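Local coordinates for protein aspartate carbamoyltransferase (Leishmania major, PDB 7K46) that probably catalyses the transfer of a carbamoyl group from carbamoyl phosphate to L-aspartate, an early step of pyrimidine biosynthesis, at residues G12-A16 with H129-N133; P6-L10 with D25-L29; E94-D98 with Q122-V126; M54-E60 with V109-A115; I46-R52 with M73-S79. All coordinates share one frame; numbering follows the deposited sequence. Where two conformers were deposited one is given.

Overall arrangement
Interactions 1, 4 and 5 follow one parallel sheet from side to side. Interaction 4 pairs its two inner strands through regular backbone bonds and largely buried side chains. Interaction 1 adds an N-terminal segment at edge strand 131-133, and interaction 5 fastens a loop to the helix end beside edge strand 79-80, where turns, glycines and waters matter more than side-chain bonds. Interaction 3 lies at the surface, joining helices 96-104 and 117-126 through glutamine and valine side chains; it touches both interaction 1 and interaction 4. Interaction 2 stands apart from the sheet: a partly buried aliphatic cluster plus one serine-aspartate bond anchors residues 6-10 on helix 23-41.

Interaction 1: residues G12-A16 with H129-N133; sequences GQSVA and HPIMN
The hydroxyl oxygen of S14 is gripped from two directions: I131 N donates to S14 OG over 2.9 Å in an almost straight bond (173°), and a water lies 2.8 Å from the same oxygen. That water also donates to the carbonyl of H129, so the serine spans the start of the strand both directly and through solvent. With OG anti to its own carbonyl carbon (chi1 -69°), the short side chain lies close against the neighbouring backbone and supplies the acceptor for I131 N, before main-chain pairing begins at V15. Farther along, the main chains take over. V15 N donates to I131 O, and N133 N returns a straighter bond to V15 O, each at 2.9 Å. N133 then adds its side chain: ND2 reaches A16 O at 2.9 Å, with the acceptor lying in the plane of the amide, while OD1 is taken by G135 N. An asparagine suits this place because it can continue the pairing beyond the backbone and hold G135 N, just after the strand, at once. Aliphatic groups fill the rest. M132 is bent twice, which swings SD to 3.8 Å from V15 CG2 and brings CE to 3.7 Å from Q13 O; P130 CB touches Q13 O and P130 CG touches G12 O. Helix 309-326 packs on V15, P130 and M132 through I321 and V325. Residues 12-16 form a single beta bridge, V15 with M132, at edge strand 131-133, running in roughly its direction and flanking the parallel sheet of the carbamoyl-phosphate binding domain.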
# COMPACT_ATOMS: atom_id res chain seq x y z
N GLY A 12 18.06 -8.65 -16.36
CA GLY A 12 16.98 -9.59 -16.58
C GLY A 12 17.07 -10.89 -15.79
O GLY A 12 16.38 -11.84 -16.13
N GLN A 13 17.89 -10.94 -14.75
CA GLN A 13 18.15 -12.15 -13.99
C GLN A 13 17.46 -12.12 -12.63
O GLN A 13 17.51 -11.12 -11.91
CB GLN A 13 19.65 -12.35 -13.77
CG GLN A 13 20.39 -12.70 -15.04
CD GLN A 13 19.81 -13.92 -15.71
OE1 GLN A 13 19.77 -15.00 -15.12
NE2 GLN A 13 19.33 -13.76 -16.94
N SER A 14 16.82 -13.24 -12.28
CA SER A 14 16.37 -13.43 -10.91
C SER A 14 17.57 -13.50 -9.97
O SER A 14 18.65 -13.95 -10.35
CB SER A 14 15.55 -14.72 -10.78
OG SER A 14 14.30 -14.64 -11.45
N VAL A 15 17.38 -13.02 -8.75
CA VAL A 15 18.43 -13.01 -7.74
C VAL A 15 17.97 -13.95 -6.63
O VAL A 15 17.17 -13.59 -5.76
CB VAL A 15 18.70 -11.59 -7.22
CG1 VAL A 15 19.73 -11.63 -6.08
CG2 VAL A 15 19.22 -10.71 -8.36
N ALA A 16 18.46 -15.19 -6.70
CA ALA A 16 18.03 -16.24 -5.79
C ALA A 16 18.99 -16.48 -4.64
O ALA A 16 18.55 -16.81 -3.53
CB ALA A 16 17.84 -17.56 -6.54
N HIS A 129 9.22 -12.88 -15.31
CA HIS A 129 9.99 -11.71 -14.94
C HIS A 129 10.93 -12.08 -13.80
O HIS A 129 10.72 -13.10 -13.13
CB HIS A 129 9.08 -10.54 -14.52
CG HIS A 129 8.20 -10.05 -15.63
ND1 HIS A 129 6.90 -10.48 -15.80
CD2 HIS A 129 8.45 -9.21 -16.66
CE1 HIS A 129 6.38 -9.90 -16.87
NE2 HIS A 129 7.31 -9.13 -17.41
N PRO A 130 11.98 -11.30 -13.57
CA PRO A 130 12.93 -11.63 -12.50
C PRO A 130 12.26 -11.64 -11.13
O PRO A 130 11.40 -10.80 -10.82
CB PRO A 130 13.98 -10.52 -12.60
CG PRO A 130 13.95 -10.13 -14.06
CD PRO A 130 12.48 -10.19 -14.41
N ILE A 131 12.67 -12.60 -10.30
CA ILE A 131 12.25 -12.71 -8.91
C ILE A 131 13.45 -12.37 -8.03
O ILE A 131 14.53 -12.95 -8.20
CB ILE A 131 11.72 -14.11 -8.57
CG1 ILE A 131 10.48 -14.45 -9.39
CG2 ILE A 131 11.41 -14.22 -7.06
CD1 ILE A 131 10.06 -15.90 -9.24
N MET A 132 13.25 -11.45 -7.09
CA MET A 132 14.23 -11.16 -6.05
C MET A 132 13.86 -11.98 -4.82
O MET A 132 12.78 -11.81 -4.24
CB MET A 132 14.24 -9.67 -5.70
CG MET A 132 14.38 -8.70 -6.86
SD MET A 132 15.98 -8.77 -7.70
CE MET A 132 15.56 -9.77 -9.12
N ASN A 133 14.75 -12.87 -4.41
CA ASN A 133 14.51 -13.65 -3.20
C ASN A 133 14.76 -12.76 -1.97
O ASN A 133 15.89 -12.33 -1.73
CB ASN A 133 15.39 -14.90 -3.20
CG ASN A 133 15.36 -15.63 -1.87
OD1 ASN A 133 14.43 -15.46 -1.07
ND2 ASN A 133 16.38 -16.46 -1.63
O HOH W 1 12.13 -15.60 -13.02

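Interaction 2: residues P6-L10 with D25-L29; sequences PVASL and DIDAL
One polar bond links the two segments: S9 OG donates to D25 OD1 over 2.8 Å. The hydroxyl arrives from above the carboxylate, 63° out of its plane, and can do so because chi1 of S9 (61°) sets OG between the backbone N and the carbonyl carbon, within bonding distance of D25. The other carboxylate oxygen, D25 OD2, accepts from S22 N. D25 therefore ties down two parts of the N-terminal chain with one side chain, and an aspartate in the first turn of a helix is well placed to do this. The apolar part centres on V7. Its CG2 branch comes within 3.8 Å of A28 CB and equally close, 3.8 Å, to L29 CD2, the valine and leucine side chains meeting at about a right angle. The small alanine lets the valine come close to the helix, while the longer leucine closes in beside it. L10 completes the cluster, its CD2 meeting L29 CD2 tip to tip at 4.0 Å. Within the loop, L10 N bonds back to V7 O in a short 3-10 turn, which presents V7 and L10 towards the helix together. Around this cluster, helix 309-326 packs on L10 through I321 and S324 and on L29 through M317, and S324 OG accepts from V7 N; residues 6-10 are thus held between the start of helix 23-41 and the C-terminal helix.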
# COMPACT_ATOMS: atom_id res chain seq x y z
N PRO A 6 24.81 0.11 -15.17
CA PRO A 6 24.30 -1.08 -14.50
C PRO A 6 25.34 -2.19 -14.48
O PRO A 6 26.24 -2.25 -15.32
CB PRO A 6 23.09 -1.47 -15.35
CG PRO A 6 23.44 -0.97 -16.72
CD PRO A 6 24.21 0.30 -16.50
N VAL A 7 25.24 -3.07 -13.48
CA VAL A 7 26.07 -4.28 -13.44
C VAL A 7 25.46 -5.25 -14.45
O VAL A 7 24.42 -5.86 -14.20
CB VAL A 7 26.15 -4.89 -12.04
CG1 VAL A 7 27.09 -6.11 -12.04
CG2 VAL A 7 26.64 -3.84 -11.03
N ALA A 8 26.11 -5.39 -15.61
CA ALA A 8 25.48 -6.02 -16.76
C ALA A 8 25.11 -7.48 -16.50
O ALA A 8 24.14 -7.98 -17.07
CB ALA A 8 26.38 -5.90 -17.98
N SER A 9 25.87 -8.18 -15.65
CA SER A 9 25.58 -9.60 -15.44
C SER A 9 24.23 -9.83 -14.78
O SER A 9 23.70 -10.95 -14.86
CB SER A 9 26.68 -10.25 -14.60
OG SER A 9 26.76 -9.62 -13.33
N LEU A 10 23.66 -8.82 -14.12
CA LEU A 10 22.35 -8.97 -13.50
C LEU A 10 21.18 -8.71 -14.43
O LEU A 10 20.04 -8.92 -14.03
CB LEU A 10 22.22 -8.05 -12.28
CG LEU A 10 22.89 -8.52 -10.98
CD1 LEU A 10 24.40 -8.37 -11.04
CD2 LEU A 10 22.34 -7.78 -9.77
N ASP A 25 31.36 -9.13 -9.64
CA ASP A 25 29.98 -8.66 -9.53
C ASP A 25 29.77 -7.90 -8.22
O ASP A 25 29.10 -6.86 -8.18
CB ASP A 25 28.98 -9.83 -9.56
CG ASP A 25 28.92 -10.56 -10.90
OD1 ASP A 25 29.14 -9.96 -11.98
OD2 ASP A 25 28.59 -11.77 -10.84
N ILE A 26 30.28 -8.46 -7.13
CA ILE A 26 30.09 -7.84 -5.81
C ILE A 26 30.80 -6.50 -5.75
O ILE A 26 30.22 -5.50 -5.28
CB ILE A 26 30.57 -8.80 -4.71
CG1 ILE A 26 29.69 -10.07 -4.69
CG2 ILE A 26 30.56 -8.10 -3.34
CD1 ILE A 26 30.23 -11.18 -3.80
N ASP A 27 32.05 -6.44 -6.22
CA ASP A 27 32.77 -5.17 -6.32
C ASP A 27 31.94 -4.14 -7.09
O ASP A 27 31.83 -2.98 -6.68
CB ASP A 27 34.12 -5.34 -7.04
CG ASP A 27 35.12 -6.18 -6.27
OD1 ASP A 27 35.00 -6.31 -5.04
OD2 ASP A 27 36.07 -6.68 -6.92
N ALA A 28 31.38 -4.56 -8.22
CA ALA A 28 30.64 -3.63 -9.07
C ALA A 28 29.36 -3.17 -8.39
O ALA A 28 28.99 -2.00 -8.48
CB ALA A 28 30.34 -4.28 -10.42
N LEU A 29 28.66 -4.09 -7.70
CA LEU A 29 27.45 -3.70 -6.98
C LEU A 29 27.78 -2.77 -5.82
O LEU A 29 27.02 -1.83 -5.54
CB LEU A 29 26.72 -4.95 -6.47
CG LEU A 29 25.96 -5.79 -7.49
CD1 LEU A 29 25.52 -7.13 -6.90
CD2 LEU A 29 24.72 -5.03 -8.01

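Interaction 3: residues E94-D98 with Q122-V126; sequences ETLQD and QAMSV. With EDO (1,2-ethanediol), chain B.
Q97 lies across Q122 and V126 where two helices, 96-104 and 117-126, pack side by side on one face of the alpha/beta sheet, a helix-strand-helix arrangement with strand 109-113 between them in the chain. The close part sets the amide end and backbone of Q97 against the aliphatic carbons of Q122 and V126. Bent at chi2 (90°), Q97 brings its amide against the side-chain stem of Q122, so that Q97 NE2 sits 3.6 Å from Q122 CB, and the two glutamine amide planes lie only 15° apart. V126 meets the same residue nearer its backbone: V126 CG2 is 3.8 Å from Q97 O, while CG1 touches the methylene CG of Q97. The branched valine thus offers one methyl to the backbone and the other to the side chain, and A123 and V126 continue inward onto I100 of the first helix. The start of that helix is closed by T95, an N-cap residue whose OG1 accepts from D98 N at 3.0 Å; D98 itself forms a salt bridge with R291 of the second subunit.

Towards solvent the contact is looser and its links are indirect. S125 OG donates to Q122 O in its own helix, 2.7 Å away, and takes a bond from a water, which in turn receives only a weak one from Q97 NE2. Glutamine and serine suit such a boundary, their chains packing while their polar ends stay available to water. At the far end Q122 extends its amide across L96 at about a right angle, and a 1,2-ethanediol, probably from the crystallisation liquor, donates from O2 to Q122 OE1 at 3.0 Å.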
# COMPACT_ATOMS: atom_id res chain seq x y z
N GLU A 94 -5.44 -20.75 -4.23
CA GLU A 94 -4.87 -21.20 -5.50
C GLU A 94 -3.39 -21.54 -5.31
O GLU A 94 -2.76 -21.18 -4.32
CB GLU A 94 -5.05 -20.13 -6.58
CG GLU A 94 -4.47 -18.78 -6.22
CD GLU A 94 -4.41 -17.81 -7.41
OE1 GLU A 94 -5.16 -18.00 -8.40
OE2 GLU A 94 -3.60 -16.86 -7.34
N THR A 95 -2.84 -22.26 -6.29
CA THR A 95 -1.43 -22.63 -6.23
C THR A 95 -0.54 -21.39 -6.23
O THR A 95 -0.91 -20.32 -6.75
CB THR A 95 -1.05 -23.51 -7.42
OG1 THR A 95 -1.22 -22.77 -8.63
CG2 THR A 95 -1.91 -24.76 -7.44
N LEU A 96 0.64 -21.52 -5.62
CA LEU A 96 1.62 -20.43 -5.68
C LEU A 96 1.98 -20.11 -7.12
O LEU A 96 2.16 -18.94 -7.48
CB LEU A 96 2.87 -20.81 -4.88
CG LEU A 96 4.07 -19.86 -5.04
CD1 LEU A 96 3.74 -18.46 -4.53
CD2 LEU A 96 5.30 -20.41 -4.33
N GLN A 97 2.08 -21.15 -7.97
CA GLN A 97 2.37 -20.93 -9.38
C GLN A 97 1.35 -20.01 -10.03
O GLN A 97 1.71 -19.08 -10.75
CB GLN A 97 2.43 -22.27 -10.12
CG GLN A 97 3.65 -23.14 -9.77
CD GLN A 97 3.40 -24.07 -8.59
OE1 GLN A 97 2.55 -23.82 -7.73
NE2 GLN A 97 4.16 -25.17 -8.54
N ASP A 98 0.05 -20.27 -9.79
CA ASP A 98 -0.97 -19.41 -10.40
C ASP A 98 -0.87 -17.99 -9.88
O ASP A 98 -1.14 -17.03 -10.62
CB ASP A 98 -2.37 -19.97 -10.14
CG ASP A 98 -2.71 -21.13 -11.06
OD1 ASP A 98 -1.88 -21.46 -11.94
OD2 ASP A 98 -3.81 -21.71 -10.91
N GLN A 122 9.29 -23.26 -7.09
CA GLN A 122 8.01 -23.27 -7.78
C GLN A 122 7.76 -21.95 -8.49
O GLN A 122 7.25 -21.93 -9.62
CB GLN A 122 6.90 -23.55 -6.78
CG GLN A 122 6.97 -24.93 -6.17
CD GLN A 122 6.07 -25.06 -4.97
OE1 GLN A 122 5.42 -24.10 -4.55
NE2 GLN A 122 6.02 -26.25 -4.38
N ALA A 123 8.10 -20.83 -7.85
CA ALA A 123 7.88 -19.53 -8.46
C ALA A 123 8.74 -19.36 -9.70
O ALA A 123 8.26 -18.95 -10.76
CB ALA A 123 8.17 -18.42 -7.44
N MET A 124 10.03 -19.68 -9.60
CA MET A 124 10.90 -19.56 -10.76
C MET A 124 10.55 -20.55 -11.86
O MET A 124 10.91 -20.32 -13.02
CB MET A 124 12.37 -19.70 -10.33
CG MET A 124 12.83 -18.48 -9.50
SD MET A 124 14.61 -18.43 -9.23
CE MET A 124 14.89 -20.08 -8.59
N SER A 125 9.85 -21.64 -11.53
CA SER A 125 9.47 -22.61 -12.55
C SER A 125 8.46 -22.05 -13.55
O SER A 125 8.33 -22.60 -14.65
CB SER A 125 8.91 -23.89 -11.91
OG SER A 125 7.53 -23.77 -11.59
N VAL A 126 7.74 -20.99 -13.19
CA VAL A 126 6.75 -20.40 -14.09
C VAL A 126 6.95 -18.91 -14.33
O VAL A 126 6.36 -18.36 -15.27
CB VAL A 126 5.31 -20.65 -13.56
CG1 VAL A 126 5.01 -22.14 -13.46
CG2 VAL A 126 5.08 -19.92 -12.23
C1 EDO B . 5.53 -24.93 -0.26
O1 EDO B . 4.74 -24.39 0.82
C2 EDO B . 5.61 -23.91 -1.39
O2 EDO B . 4.30 -23.53 -1.83
O HOH W 2 5.45 -25.65 -11.56

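Interaction 4: residues M54-E60 with V109-A115; sequences MTPLFFE and VLVLRHA
The phenyl ring of F58 is met over its centre by R113 CB, which stands 3.5 Å from the ring centroid in a CH-pi contact, while V111 CG1 approaches the ring at its edge. The arginine starts out with CG anti to the backbone N and bends at chi2 (86°), turning its guanidinium to lie within 19° of the ring plane. E60 comes in across it at about a right angle: R113 NE donates to E60 OE2 over 2.7 Å, on the anti side of the carboxylate, and the two flat groups stand 55° apart. Just past the strand ends, F59 leans on H114, whose CD2 lies 3.5 Å from F59 CG, offset towards the rim of the phenyl ring; the ring planes meet obliquely. H114 ND1 is engaged with K116 N. Farther back M54 curls its thioether over V111, with CE 3.7 Å from CG2, and L57 and L112 lie side by side, pointing the same way. Beneath these side chains the strands pair in parallel through alternating bonds such as L57 N to V111 O at 2.7 Å and F59 N to R113 O at 2.8 Å. Beta-branched and aromatic residues suit such inner strands: helix 63-74 covers the face of M54, P56, F58 and V111, helices 96-104 and 117-126 that of T55, L57, L110 and L112. Since R113 NH1 also donates to A134 O, the guanidinium is held at two points, which with its aliphatic stem packed on F58 would probably fix its rotation beside S62, first residue of the Ser-Ser-Arg-Thr sequence that probably binds phosphate, as in relatives.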
# COMPACT_ATOMS: atom_id res chain seq x y z
N MET A 54 7.00 -3.15 -9.53
CA MET A 54 7.41 -4.21 -8.62
C MET A 54 6.17 -4.70 -7.87
O MET A 54 5.38 -3.88 -7.38
CB MET A 54 8.44 -3.69 -7.61
CG MET A 54 8.62 -4.58 -6.36
SD MET A 54 9.64 -3.81 -5.07
CE MET A 54 11.27 -3.95 -5.82
N THR A 55 6.02 -6.02 -7.77
CA THR A 55 5.04 -6.58 -6.82
C THR A 55 5.77 -7.42 -5.78
O THR A 55 6.37 -8.45 -6.12
CB THR A 55 3.97 -7.45 -7.50
OG1 THR A 55 3.26 -6.67 -8.47
CG2 THR A 55 2.98 -7.95 -6.45
N PRO A 56 5.70 -7.05 -4.50
CA PRO A 56 6.16 -7.95 -3.44
C PRO A 56 5.08 -8.95 -3.07
O PRO A 56 3.89 -8.61 -3.02
CB PRO A 56 6.46 -7.00 -2.27
CG PRO A 56 6.24 -5.58 -2.82
CD PRO A 56 5.29 -5.74 -3.96
N LEU A 57 5.51 -10.18 -2.82
CA LEU A 57 4.61 -11.26 -2.41
C LEU A 57 5.23 -11.85 -1.15
O LEU A 57 6.16 -12.66 -1.24
CB LEU A 57 4.44 -12.30 -3.52
CG LEU A 57 3.32 -13.32 -3.33
CD1 LEU A 57 1.94 -12.64 -3.43
CD2 LEU A 57 3.45 -14.46 -4.34
N PHE A 58 4.73 -11.43 0.01
CA PHE A 58 5.36 -11.76 1.29
C PHE A 58 4.42 -12.67 2.08
O PHE A 58 3.35 -12.24 2.53
CB PHE A 58 5.70 -10.49 2.07
CG PHE A 58 7.05 -9.90 1.73
CD1 PHE A 58 7.39 -9.64 0.41
CD2 PHE A 58 7.96 -9.59 2.73
CE1 PHE A 58 8.64 -9.09 0.09
CE2 PHE A 58 9.21 -9.05 2.42
CZ PHE A 58 9.55 -8.79 1.10
N PHE A 59 4.81 -13.93 2.20
CA PHE A 59 4.03 -14.91 2.96
C PHE A 59 4.36 -14.89 4.44
O PHE A 59 3.63 -15.50 5.23
CB PHE A 59 4.25 -16.31 2.39
CG PHE A 59 3.61 -16.53 1.05
CD1 PHE A 59 4.24 -16.10 -0.11
CD2 PHE A 59 2.37 -17.15 0.95
CE1 PHE A 59 3.65 -16.29 -1.35
CE2 PHE A 59 1.78 -17.34 -0.30
CZ PHE A 59 2.42 -16.91 -1.44
N GLU A 60 5.45 -14.24 4.83
CA GLU A 60 5.75 -13.98 6.22
C GLU A 60 6.06 -12.50 6.36
O GLU A 60 6.54 -11.86 5.42
CB GLU A 60 6.93 -14.84 6.71
CG GLU A 60 8.13 -14.84 5.79
CD GLU A 60 9.29 -15.65 6.35
OE1 GLU A 60 9.04 -16.43 7.30
OE2 GLU A 60 10.44 -15.50 5.85
N VAL A 109 9.07 -6.84 -12.05
CA VAL A 109 9.95 -7.54 -11.12
C VAL A 109 9.10 -8.00 -9.94
O VAL A 109 8.18 -7.29 -9.51
CB VAL A 109 11.15 -6.67 -10.67
CG1 VAL A 109 10.70 -5.42 -9.92
CG2 VAL A 109 12.15 -7.50 -9.82
N LEU A 110 9.37 -9.21 -9.46
CA LEU A 110 8.69 -9.76 -8.30
C LEU A 110 9.67 -9.85 -7.14
O LEU A 110 10.88 -10.03 -7.35
CB LEU A 110 8.12 -11.15 -8.60
CG LEU A 110 7.34 -11.37 -9.90
CD1 LEU A 110 6.69 -12.77 -9.89
CD2 LEU A 110 6.29 -10.31 -10.07
N VAL A 111 9.16 -9.69 -5.91
CA VAL A 111 9.97 -9.88 -4.70
C VAL A 111 9.25 -10.92 -3.84
O VAL A 111 8.15 -10.66 -3.35
CB VAL A 111 10.17 -8.57 -3.91
CG1 VAL A 111 11.07 -8.81 -2.69
CG2 VAL A 111 10.74 -7.46 -4.81
N LEU A 112 9.88 -12.08 -3.66
CA LEU A 112 9.25 -13.21 -2.96
C LEU A 112 9.88 -13.42 -1.59
O LEU A 112 11.10 -13.59 -1.47
CB LEU A 112 9.35 -14.50 -3.77
CG LEU A 112 8.74 -15.72 -3.06
CD1 LEU A 112 7.21 -15.59 -2.99
CD2 LEU A 112 9.15 -17.03 -3.74
N ARG A 113 9.04 -13.45 -0.56
CA ARG A 113 9.43 -13.82 0.80
C ARG A 113 8.56 -14.98 1.25
O ARG A 113 7.35 -14.82 1.48
CB ARG A 113 9.31 -12.62 1.74
CG ARG A 113 9.57 -12.94 3.19
CD ARG A 113 11.05 -12.86 3.51
NE ARG A 113 11.30 -13.09 4.92
CZ ARG A 113 12.27 -12.50 5.62
NH1 ARG A 113 13.10 -11.63 5.06
NH2 ARG A 113 12.40 -12.78 6.92
N HIS A 114 9.17 -16.16 1.37
CA HIS A 114 8.47 -17.38 1.76
C HIS A 114 9.46 -18.21 2.57
O HIS A 114 10.64 -18.26 2.22
CB HIS A 114 7.99 -18.16 0.53
CG HIS A 114 6.96 -19.20 0.83
ND1 HIS A 114 7.22 -20.33 1.56
CD2 HIS A 114 5.66 -19.29 0.44
CE1 HIS A 114 6.12 -21.07 1.64
NE2 HIS A 114 5.16 -20.46 0.97
N ALA A 115 8.98 -18.84 3.65
CA ALA A 115 9.90 -19.60 4.49
C ALA A 115 10.47 -20.83 3.78
O ALA A 115 11.57 -21.27 4.10
CB ALA A 115 9.21 -20.03 5.79

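Interaction 5: residues I46-R52 with M73-S79; sequences IDTLRGR and MMRLGGS
Two backbone bonds join the segments. L49 N donates to L76 O at 2.9 Å, at the end of helix 63-74, and S79 N donates to R52 O at 2.8 Å, the bond being nearly straight (168°). Close approaches of CA atoms supplement them: G78 CA lies 3.2 Å from L49 O, and R50 CA 3.3 Å from G77 O. Glycines suit these places, because G77 has positive phi and packs its backbone closely against D47 and I46 O, while G78 CA fits tightly by L49 O. Apolar side chains fill the interior. I46 and L76 lie alongside each other, as do L49 and L76, with L49 CD1 3.7 Å from L76 CD1; M73, bent at chi2, lays SD against L49 and CE against the carbonyl of R52. Helices 23-41 and 309-326 cover this cluster through M36 and M319. Waters bridge the remaining polar atoms: one receives from I46 N and donates to R75 O, another links G51 N, G77 O and S79 OG. R50 NH1 forms a salt bridge with D47 OD2 of its own turn, while R50 NH2 donates to T45 OG1 and R52 to G43 O of the second subunit; R75 reaches D108 and Y106 of the third. The helix ends in a Schellman motif, G78 N donating back to M73 O and G77 N to M74 O, and beyond it the chain turns into strand 79-80, completing the beta-alpha-beta crossover from strand 53-58.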
# COMPACT_ATOMS: atom_id res chain seq x y z
N ILE A 46 16.50 9.85 -9.27
CA ILE A 46 16.71 8.85 -10.31
C ILE A 46 15.35 8.43 -10.84
O ILE A 46 14.46 8.06 -10.07
CB ILE A 46 17.48 7.62 -9.79
CG1 ILE A 46 18.85 8.04 -9.25
CG2 ILE A 46 17.64 6.58 -10.91
CD1 ILE A 46 19.56 6.92 -8.47
N ASP A 47 15.18 8.49 -12.16
CA ASP A 47 13.88 8.24 -12.78
C ASP A 47 13.94 7.10 -13.80
O ASP A 47 12.99 6.91 -14.56
CB ASP A 47 13.36 9.52 -13.45
CG ASP A 47 11.85 9.57 -13.50
OD1 ASP A 47 11.21 9.32 -12.45
OD2 ASP A 47 11.30 9.88 -14.59
N THR A 48 15.04 6.34 -13.81
CA THR A 48 15.29 5.34 -14.84
C THR A 48 14.18 4.29 -14.91
O THR A 48 13.87 3.79 -16.00
CB THR A 48 16.64 4.67 -14.57
OG1 THR A 48 17.65 5.68 -14.47
CG2 THR A 48 17.00 3.72 -15.71
N LEU A 49 13.58 3.95 -13.78
CA LEU A 49 12.58 2.89 -13.74
C LEU A 49 11.15 3.43 -13.76
O LEU A 49 10.22 2.71 -13.41
CB LEU A 49 12.80 1.98 -12.53
CG LEU A 49 14.13 1.19 -12.52
CD1 LEU A 49 14.14 0.14 -11.42
CD2 LEU A 49 14.46 0.56 -13.89
N ARG A 50 10.96 4.68 -14.20
CA ARG A 50 9.61 5.21 -14.37
C ARG A 50 8.78 4.28 -15.24
O ARG A 50 9.21 3.86 -16.31
CB ARG A 50 9.68 6.60 -15.00
CG ARG A 50 8.36 7.38 -14.99
CD ARG A 50 8.47 8.67 -15.80
NE ARG A 50 8.46 8.41 -17.24
CZ ARG A 50 9.54 8.37 -18.01
NH1 ARG A 50 10.74 8.61 -17.52
NH2 ARG A 50 9.40 8.07 -19.30
N GLY A 51 7.57 3.95 -14.77
CA GLY A 51 6.70 3.07 -15.53
C GLY A 51 6.95 1.59 -15.35
O GLY A 51 6.26 0.79 -15.99
N ARG A 52 7.93 1.18 -14.53
CA ARG A 52 8.15 -0.22 -14.23
C ARG A 52 7.52 -0.55 -12.87
O ARG A 52 7.49 0.29 -11.97
CB ARG A 52 9.64 -0.56 -14.20
CG ARG A 52 10.43 -0.03 -15.40
CD ARG A 52 9.86 -0.50 -16.74
NE ARG A 52 10.42 0.30 -17.83
CZ ARG A 52 9.77 0.69 -18.92
NH1 ARG A 52 8.52 0.31 -19.15
NH2 ARG A 52 10.38 1.47 -19.80
N MET A 73 12.81 0.68 -4.98
CA MET A 73 12.11 0.79 -6.25
C MET A 73 11.62 2.22 -6.50
O MET A 73 11.80 2.76 -7.60
CB MET A 73 10.93 -0.20 -6.27
CG MET A 73 10.21 -0.31 -7.62
SD MET A 73 11.28 -1.10 -8.84
CE MET A 73 10.16 -1.18 -10.26
N MET A 74 11.03 2.86 -5.49
CA MET A 74 10.47 4.19 -5.71
C MET A 74 11.56 5.25 -5.89
O MET A 74 11.36 6.22 -6.63
CB MET A 74 9.54 4.56 -4.56
CG MET A 74 8.33 3.61 -4.48
SD MET A 74 7.25 4.01 -3.09
CE MET A 74 6.11 2.61 -3.14
N ARG A 75 12.71 5.09 -5.23
CA ARG A 75 13.81 6.03 -5.41
C ARG A 75 14.55 5.84 -6.73
O ARG A 75 15.46 6.61 -7.03
CB ARG A 75 14.78 5.92 -4.23
CG ARG A 75 14.21 6.44 -2.91
CD ARG A 75 15.29 6.45 -1.84
NE ARG A 75 14.83 7.02 -0.58
CZ ARG A 75 14.83 8.32 -0.31
NH1 ARG A 75 15.21 9.22 -1.21
NH2 ARG A 75 14.42 8.73 0.89
N LEU A 76 14.18 4.83 -7.52
CA LEU A 76 14.61 4.70 -8.90
C LEU A 76 13.56 5.20 -9.87
O LEU A 76 13.74 5.08 -11.09
CB LEU A 76 14.97 3.24 -9.21
CG LEU A 76 16.18 2.71 -8.41
CD1 LEU A 76 16.29 1.20 -8.55
CD2 LEU A 76 17.48 3.41 -8.82
N GLY A 77 12.46 5.75 -9.36
CA GLY A 77 11.35 6.18 -10.18
C GLY A 77 10.30 5.13 -10.46
O GLY A 77 9.30 5.43 -11.13
N GLY A 78 10.48 3.90 -9.96
CA GLY A 78 9.55 2.83 -10.25
C GLY A 78 8.31 2.86 -9.37
O GLY A 78 8.20 3.63 -8.42
N SER A 79 7.37 1.98 -9.71
CA SER A 79 6.08 1.84 -9.03
C SER A 79 6.04 0.53 -8.26
O SER A 79 6.71 -0.43 -8.62
CB SER A 79 4.92 1.86 -10.04
OG SER A 79 4.88 3.09 -10.73
O HOH W 3 14.98 9.36 -6.70
O HOH W 4 6.70 4.52 -12.04